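Side-chain contacts in succinoglycan biosynthesis protein (Bacillus cereus ATCC 14579, PDB 2QGM), which is of unproven function but, as a member of the erythromycin esterase-like family, is probably a hydrolase, although its name links it to succinoglycan biosynthesis: residues 129-132 with 133-136; 174-177 with 178-181. All blocks are in the same frame, centred on the assembly; numbering follows the deposited sequence.

Contact 1. Residues 129-132 with 133-136; sequences KGNP and REFL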
ATOM      1  N   LYS A 129     -13.054 -13.809  13.282  1.00 23.88           N
ATOM      2  CA  LYS A 129     -13.387 -13.068  14.499  1.00 26.19           C
ATOM      3  C   LYS A 129     -13.153 -11.573  14.289  1.00 24.86           C
ATOM      4  O   LYS A 129     -12.122 -11.169  13.749  1.00 24.01           O
ATOM      5  CB  LYS A 129     -12.533 -13.568  15.674  1.00 29.19           C
ATOM      6  CG  LYS A 129     -12.803 -12.883  17.016  1.00 33.19           C
ATOM      7  CD  LYS A 129     -12.054 -13.581  18.155  1.00 36.28           C
ATOM      8  CE  LYS A 129     -12.436 -13.034  19.532  1.00 37.28           C
ATOM      9  NZ  LYS A 129     -12.027 -11.611  19.743  1.00 39.10           N
ATOM     10  N   GLY A 130     -14.123 -10.759  14.702  1.00 25.02           N
ATOM     11  CA  GLY A 130     -13.995  -9.316  14.556  1.00 24.00           C
ATOM     12  C   GLY A 130     -14.823  -8.699  13.447  1.00 25.04           C
ATOM     13  O   GLY A 130     -15.452  -9.402  12.656  1.00 25.38           O
ATOM     14  N   ASN A 131     -14.814  -7.371  13.397  1.00 23.59           N
ATOM     15  CA  ASN A 131     -15.544  -6.602  12.395  1.00 24.54           C
ATOM     16  C   ASN A 131     -14.518  -5.781  11.628  1.00 22.39           C
ATOM     17  O   ASN A 131     -14.017  -4.772  12.137  1.00 21.83           O
ATOM     18  CB  ASN A 131     -16.528  -5.653  13.080  1.00 28.13           C
ATOM     19  CG  ASN A 131     -17.428  -6.360  14.069  1.00 33.19           C
ATOM     20  OD1 ASN A 131     -18.116  -5.723  14.874  1.00 34.39           O
ATOM     21  ND2 ASN A 131     -17.435  -7.687  14.014  1.00 33.81           N
ATOM     22  N   PRO A 132     -14.191  -6.195  10.394  1.00 20.72           N
ATOM     23  CA  PRO A 132     -13.210  -5.473   9.584  1.00 18.56           C
ATOM     24  C   PRO A 132     -13.456  -3.969   9.531  1.00 19.12           C
ATOM     25  O   PRO A 132     -12.513  -3.181   9.539  1.00 17.78           O
ATOM     26  CB  PRO A 132     -13.340  -6.139   8.214  1.00 18.28           C
ATOM     27  CG  PRO A 132     -13.736  -7.535   8.557  1.00 19.44           C
ATOM     28  CD  PRO A 132     -14.773  -7.317   9.636  1.00 20.62           C
ATOM     29  N   ARG A 133     -14.725  -3.576   9.484  1.00 19.15           N
ATOM     30  CA  ARG A 133     -15.104  -2.161   9.428  1.00 23.18           C
ATOM     31  C   ARG A 133     -14.430  -1.341  10.527  1.00 21.73           C
ATOM     32  O   ARG A 133     -14.129  -0.162  10.348  1.00 23.32           O
ATOM     33  CB  ARG A 133     -16.623  -2.026   9.563  1.00 26.28           C
ATOM     34  CG  ARG A 133     -17.129  -0.597   9.669  1.00 32.77           C
ATOM     35  CD  ARG A 133     -18.647  -0.561   9.808  1.00 34.08           C
ATOM     36  NE  ARG A 133     -19.179   0.801   9.759  1.00 40.56           N
ATOM     37  CZ  ARG A 133     -18.990   1.720  10.703  1.00 41.97           C
ATOM     38  NH1 ARG A 133     -18.278   1.429  11.786  1.00 44.34           N
ATOM     39  NH2 ARG A 133     -19.508   2.934  10.560  1.00 44.63           N
ATOM     40  N   GLU A 134     -14.197  -1.980  11.667  1.00 22.47           N
ATOM     41  CA  GLU A 134     -13.572  -1.341  12.818  1.00 23.47           C
ATOM     42  C   GLU A 134     -12.046  -1.313  12.757  1.00 22.83           C
ATOM     43  O   GLU A 134     -11.415  -0.585  13.522  1.00 22.70           O
ATOM     44  CB  GLU A 134     -14.029  -2.052  14.101  1.00 23.81           C
ATOM     45  CG  GLU A 134     -15.492  -1.816  14.457  1.00 28.15           C
ATOM     46  CD  GLU A 134     -15.993  -2.741  15.553  1.00 29.71           C
ATOM     47  OE1 GLU A 134     -15.198  -3.091  16.447  1.00 32.33           O
ATOM     48  OE2 GLU A 134     -17.189  -3.105  15.526  1.00 31.67           O
ATOM     49  N   PHE A 135     -11.451  -2.085  11.849  1.00 22.43           N
ATOM     50  CA  PHE A 135      -9.989  -2.122  11.755  1.00 21.42           C
ATOM     51  C   PHE A 135      -9.394  -1.309  10.608  1.00 22.83           C
ATOM     52  O   PHE A 135      -8.175  -1.198  10.492  1.00 24.81           O
ATOM     53  CB  PHE A 135      -9.493  -3.568  11.618  1.00 19.59           C
ATOM     54  CG  PHE A 135     -10.175  -4.546  12.533  1.00 21.37           C
ATOM     55  CD1 PHE A 135     -10.407  -4.240  13.877  1.00 19.34           C
ATOM     56  CD2 PHE A 135     -10.543  -5.800  12.057  1.00 17.91           C
ATOM     57  CE1 PHE A 135     -10.998  -5.178  14.728  1.00 20.76           C
ATOM     58  CE2 PHE A 135     -11.131  -6.740  12.896  1.00 19.56           C
ATOM     59  CZ  PHE A 135     -11.362  -6.438  14.237  1.00 20.41           C
ATOM     60  N   LEU A 136     -10.251  -0.749   9.763  1.00 23.69           N
ATOM     61  CA  LEU A 136      -9.802   0.051   8.625  1.00 25.36           C
ATOM     62  C   LEU A 136     -10.017   1.533   8.921  1.00 26.20           C
ATOM     63  O   LEU A 136     -11.144   1.962   9.167  1.00 27.04           O
ATOM     64  CB  LEU A 136     -10.582  -0.347   7.374  1.00 25.75           C
ATOM     65  CG  LEU A 136     -10.449  -1.812   6.952  1.00 25.90           C
ATOM     66  CD1 LEU A 136     -11.530  -2.160   5.949  1.00 25.14           C
ATOM     67  CD2 LEU A 136      -9.059  -2.055   6.375  1.00 27.16           C
TER
HETATM   68  O   HOH W   1     -14.441  -6.090  16.164  1.00 23.12           O
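The carbonyl oxygen of Asn131 lies over the centre of one face of the Phe135 ring, 3.5 Å above its plane, where the chain turns tightly between helices 115-127 and 143-157. Phe135 CG stands anti to its own carbonyl carbon (chi1 -43°), which folds the ring back along 130-132. At the ring's edge Gly130 CA comes to 3.9 Å from Phe135 CZ. Glycine suits this place, because a CB here would clash with the ring and, with its positive phi, with the preceding carbonyl.

Backbone hydrogen bonds close the turn. Glu134 N donates to Asn131 O over 2.8 Å. Phe135 N donates to Pro132 O, and Leu136 N adds a weak bond to the same oxygen. Pro132, whose ring holds phi near the value a turn start needs, also touches Tyr124 and Ile149 of the two helices.

On the exposed side, Asn131 and Glu134 run side by side, their amide and carboxylate planes 82° apart. A water carries the Asn131 N-H to Glu134 OE1, while Asn131 OD1 and Glu134 OE2, two acceptors 2.9 Å apart with no bond between them, probably repel one another.

Contact 2. Residues 174-177 with 178-181; sequences ALDQ and GSFN
Asp176 is the N-cap of helix 177-190, which follows strand 166-171 at the edge of the mixed sheet, and Leu175 with Phe180 forms the hydrophobic staple across the cap. Asp176 OD1 grips Ser179 twice: Ser179 OG donates to it over 2.7 Å, nearly in line with the C-O bond, and Ser179 N adds a weak capping bond of 3.2 Å. The carboxylate reaches this position because chi1 of 71° sets CG between the backbone N and the carbonyl carbon, and it would probably be stabilised by the positive end of the helix dipole. Ser179 N also donates to Asp176 O. A short aspartate and a serine three residues on suit such a cap, and Gly178 allows the close fit, since a CB there would clash with Asp176 OD2.

The tightly packed side lies next to this cap. In the staple Leu175 and Phe180 cross at about a right angle, with Leu175 CB 4.0 Å from Phe180 CE2. Both side chains also rest on Ile263 of helix 253-269, and Tyr202 meets the Phe180 ring edge-to-face.

Toward solvent the contact is polar and looser. Gln177 O accepts the regular helical bond from Asn181 N, and beyond this bond the two amide side chains join. Gln177 bends at chi2 (58°) to bring NE2 to the oxygen of Asn181, the two amides nearly perpendicular. There Gln177 NE2 donates to Asn181 OD1 over 2.7 Å, with that oxygen close to the plane of the glutamine amide.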
ATOM      1  N   ALA A 174       0.065   4.972  14.200  1.00 18.29           N
ATOM      2  CA  ALA A 174      -0.436   4.793  15.556  1.00 19.49           C
ATOM      3  C   ALA A 174      -0.116   3.382  16.052  1.00 20.71           C
ATOM      4  O   ALA A 174       0.056   2.457  15.253  1.00 19.08           O
ATOM      5  CB  ALA A 174      -1.946   5.014  15.596  1.00 22.21           C
ATOM      6  N   LEU A 175      -0.013   3.227  17.369  1.00 18.73           N
ATOM      7  CA  LEU A 175       0.227   1.914  17.957  1.00 20.31           C
ATOM      8  C   LEU A 175      -0.911   1.701  18.937  1.00 20.44           C
ATOM      9  O   LEU A 175      -1.011   2.402  19.942  1.00 19.01           O
ATOM     10  CB  LEU A 175       1.564   1.871  18.696  1.00 20.42           C
ATOM     11  CG  LEU A 175       2.835   1.991  17.853  1.00 20.65           C
ATOM     12  CD1 LEU A 175       4.035   2.113  18.781  1.00 20.82           C
ATOM     13  CD2 LEU A 175       2.965   0.781  16.947  1.00 20.90           C
ATOM     14  N   ASP A 176      -1.781   0.748  18.625  1.00 21.53           N
ATOM     15  CA  ASP A 176      -2.930   0.448  19.466  1.00 23.05           C
ATOM     16  C   ASP A 176      -2.535  -0.416  20.659  1.00 23.37           C
ATOM     17  O   ASP A 176      -1.447  -0.987  20.696  1.00 22.62           O
ATOM     18  CB  ASP A 176      -3.991  -0.279  18.641  1.00 25.30           C
ATOM     19  CG  ASP A 176      -3.583  -1.697  18.297  1.00 28.29           C
ATOM     20  OD1 ASP A 176      -2.438  -1.887  17.843  1.00 27.25           O
ATOM     21  OD2 ASP A 176      -4.410  -2.614  18.481  1.00 32.74           O
ATOM     22  N   GLN A 177      -3.431  -0.504  21.638  1.00 21.85           N
ATOM     23  CA  GLN A 177      -3.187  -1.300  22.836  1.00 23.76           C
ATOM     24  C   GLN A 177      -2.994  -2.767  22.448  1.00 20.93           C
ATOM     25  O   GLN A 177      -2.240  -3.499  23.092  1.00 20.22           O
ATOM     26  CB  GLN A 177      -4.369  -1.155  23.800  1.00 26.57           C
ATOM     27  CG  GLN A 177      -4.188  -1.827  25.148  1.00 31.67           C
ATOM     28  CD  GLN A 177      -2.966  -1.329  25.897  1.00 34.37           C
ATOM     29  OE1 GLN A 177      -2.713  -0.126  25.964  1.00 34.85           O
ATOM     30  NE2 GLN A 177      -2.195  -2.256  26.460  1.00 36.12           N
ATOM     31  N   GLY A 178      -3.682  -3.184  21.393  1.00 19.03           N
ATOM     32  CA  GLY A 178      -3.565  -4.555  20.928  1.00 18.42           C
ATOM     33  C   GLY A 178      -2.126  -4.916  20.590  1.00 17.80           C
ATOM     34  O   GLY A 178      -1.706  -6.053  20.794  1.00 17.09           O
ATOM     35  N   SER A 179      -1.367  -3.951  20.074  1.00 15.98           N
ATOM     36  CA  SER A 179       0.033  -4.192  19.722  1.00 15.47           C
ATOM     37  C   SER A 179       0.883  -4.447  20.962  1.00 16.89           C
ATOM     38  O   SER A 179       1.649  -5.400  21.013  1.00 16.38           O
ATOM     39  CB  SER A 179       0.608  -3.009  18.930  1.00 16.21           C
ATOM     40  OG  SER A 179       0.003  -2.908  17.648  1.00 18.13           O
ATOM     41  N   PHE A 180       0.758  -3.584  21.961  1.00 17.16           N
ATOM     42  CA  PHE A 180       1.522  -3.762  23.187  1.00 19.04           C
ATOM     43  C   PHE A 180       1.154  -5.079  23.861  1.00 19.14           C
ATOM     44  O   PHE A 180       2.017  -5.783  24.391  1.00 18.38           O
ATOM     45  CB  PHE A 180       1.264  -2.589  24.123  1.00 18.49           C
ATOM     46  CG  PHE A 180       1.876  -1.309  23.646  1.00 17.29           C
ATOM     47  CD1 PHE A 180       3.239  -1.067  23.816  1.00 15.82           C
ATOM     48  CD2 PHE A 180       1.098  -0.354  22.997  1.00 18.47           C
ATOM     49  CE1 PHE A 180       3.815   0.107  23.346  1.00 16.58           C
ATOM     50  CE2 PHE A 180       1.668   0.823  22.520  1.00 18.06           C
ATOM     51  CZ  PHE A 180       3.031   1.059  22.694  1.00 20.58           C
ATOM     52  N   ASN A 181      -0.134  -5.408  23.838  1.00 18.43           N
ATOM     53  CA  ASN A 181      -0.624  -6.649  24.432  1.00 21.24           C
ATOM     54  C   ASN A 181      -0.140  -7.876  23.664  1.00 20.72           C
ATOM     55  O   ASN A 181       0.082  -8.932  24.250  1.00 22.65           O
ATOM     56  CB  ASN A 181      -2.153  -6.630  24.495  1.00 24.27           C
ATOM     57  CG  ASN A 181      -2.677  -5.956  25.749  1.00 26.31           C
ATOM     58  OD1 ASN A 181      -2.117  -4.968  26.214  1.00 28.48           O
ATOM     59  ND2 ASN A 181      -3.765  -6.490  26.299  1.00 28.33           N
TER

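Both contacts are local, contact 1 a turn in a loop and contact 2 the capped start of a helix; their centres are 15 Å apart, and their nearest atoms, about 8 Å apart, do not touch. Contact 1 is the more exposed, in the loop that links helix 115-127 to helix 143-157, and of its touching residues only Leu136 is buried. Contact 2 is partly buried, with Leu175, Ser179 and Phe180 all buried. Helix 115-127 serves both: Phe135 packs on its Lys120 and Leu121, Ser179 on its Trp115 and Leu119. Residues 129-136 rely on main-chain bonds and a water, whereas in 174-181 side chains do more of the bonding, through a carboxylate cap and an amide pair.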